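Local coordinates for protein 5-Carboxyvanillate Decarboxylase (Novosphingobium aromaticivorans, PDB 4QRN) that probably removes a carboxyl group from 5-carboxyvanillate as a manganese-dependent decarboxylase of the amidohydrolase family, at residues D276-H279 / Q280-V283. Sequence-based numbering, arbitrary orientation.
Sequences DYMH and QAGV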
loop_
_atom_site.group_PDB
_atom_site.type_symbol
_atom_site.label_atom_id
_atom_site.label_comp_id
_atom_site.label_asym_id
_atom_site.label_seq_id
_atom_site.Cartn_x
_atom_site.Cartn_y
_atom_site.Cartn_z
ATOM N N ASP A 276 1.067 7.547 -11.481
ATOM C CA ASP A 276 1.212 8.103 -12.820
ATOM C C ASP A 276 2.523 8.858 -12.984
ATOM O O ASP A 276 3.169 8.727 -14.023
ATOM C CB ASP A 276 0.009 8.974 -13.193
ATOM C CG ASP A 276 -1.033 8.212 -14.033
ATOM O OD1 ASP A 276 -0.643 7.364 -14.881
ATOM O OD2 ASP A 276 -2.236 8.474 -13.864
ATOM N N TYR A 277 2.923 9.641 -11.984
ATOM C CA TYR A 277 4.161 10.393 -12.113
ATOM C C TYR A 277 5.338 9.434 -12.317
ATOM O O TYR A 277 6.159 9.619 -13.221
ATOM C CB TYR A 277 4.411 11.284 -10.880
ATOM C CG TYR A 277 5.625 12.153 -11.093
ATOM C CD1 TYR A 277 6.883 11.699 -10.750
ATOM C CD2 TYR A 277 5.514 13.387 -11.724
ATOM C CE1 TYR A 277 8.023 12.468 -10.999
ATOM C CE2 TYR A 277 6.622 14.157 -11.997
ATOM C CZ TYR A 277 7.878 13.698 -11.635
ATOM O OH TYR A 277 8.992 14.461 -11.901
ATOM N N MET A 278 5.442 8.424 -11.467
ATOM C CA MET A 278 6.588 7.532 -11.526
ATOM C C MET A 278 6.500 6.525 -12.661
ATOM O O MET A 278 7.543 6.131 -13.205
ATOM C CB MET A 278 6.829 6.868 -10.167
ATOM C CG MET A 278 7.283 7.858 -9.091
ATOM S SD MET A 278 8.844 8.638 -9.613
ATOM C CE MET A 278 9.241 9.675 -8.222
ATOM N N HIS A 279 5.289 6.149 -13.060
ATOM C CA HIS A 279 5.135 5.341 -14.255
ATOM C C HIS A 279 5.694 6.116 -15.457
ATOM O O HIS A 279 6.509 5.595 -16.241
ATOM C CB HIS A 279 3.672 4.982 -14.500
ATOM C CG HIS A 279 3.484 4.199 -15.747
ATOM N ND1 HIS A 279 2.855 4.719 -16.854
ATOM C CD2 HIS A 279 3.905 2.962 -16.090
ATOM C CE1 HIS A 279 2.862 3.815 -17.815
ATOM N NE2 HIS A 279 3.484 2.738 -17.374
ATOM N N GLN A 280 5.270 7.369 -15.600
ATOM C CA GLN A 280 5.770 8.201 -16.688
ATOM C C GLN A 280 7.282 8.379 -16.631
ATOM O O GLN A 280 7.966 8.317 -17.653
ATOM C CB GLN A 280 5.100 9.570 -16.658
ATOM C CG GLN A 280 3.688 9.501 -17.138
ATOM C CD GLN A 280 3.632 9.243 -18.598
ATOM O OE1 GLN A 280 4.433 9.760 -19.378
ATOM N NE2 GLN A 280 2.692 8.416 -18.990
ATOM N N ALA A 281 7.817 8.612 -15.441
ATOM C CA ALA A 281 9.256 8.817 -15.303
ATOM C C ALA A 281 10.006 7.600 -15.799
ATOM O O ALA A 281 11.005 7.710 -16.505
ATOM C CB ALA A 281 9.610 9.088 -13.838
ATOM N N GLY A 282 9.506 6.421 -15.445
ATOM C CA GLY A 282 10.144 5.185 -15.863
ATOM C C GLY A 282 10.051 4.982 -17.364
ATOM O O GLY A 282 11.029 4.634 -18.018
ATOM N N VAL A 283 8.869 5.172 -17.930
ATOM C CA VAL A 283 8.704 4.939 -19.358
ATOM C C VAL A 283 9.579 5.905 -20.139
ATOM O O VAL A 283 10.244 5.504 -21.090
ATOM C CB VAL A 283 7.220 5.107 -19.770
ATOM C CG1 VAL A 283 7.047 5.189 -21.295
ATOM C CG2 VAL A 283 6.358 3.964 -19.214
HETATM O O HOH W 1 1.154 6.852 -17.032
#
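Two turns near the C-terminal end of the alpha-helix 268-284 carry, beside the regular i to i+4 backbone ladder, a CH-pi contact and a shared water. The ladder's rungs here run from Gln280 N to Asp276 O (3.0 Å) through to Val283 N to His279 O (2.9 Å). On one flank, Val283 places CG2 over a face of the His279 imidazole, 3.9 Å from the ring centroid and nearest to NE2. With His279 CG anti to the backbone N (chi1 178°), and Val283 CG2 beside its own backbone N, the ring and the methyl meet. In this amidohydrolase-family dimer the helix packs against the second subunit: His279 meets Ile231 of that chain, and Met278, whose SD lies 4.3 Å from Ala281 CB, touches its Gln340 and a bound 4-hydroxy-3-methoxy-5-nitrobenzoic acid. At the edge of the imidazole, ND1 is hydrogen-bonded to a water oxygen 2.7 Å away in the ring plane. That water donates to Asp276 OD1 (2.8 Å) and accepts from Gln280 NE2 (2.9 Å), so three side chains share it, which should limit rotation of the ring. Asp276 also receives the backbone N-H groups of Ile298 and Glu299, at the start of helix 298-304, while Gln280 OE1 binds Arg284 NE.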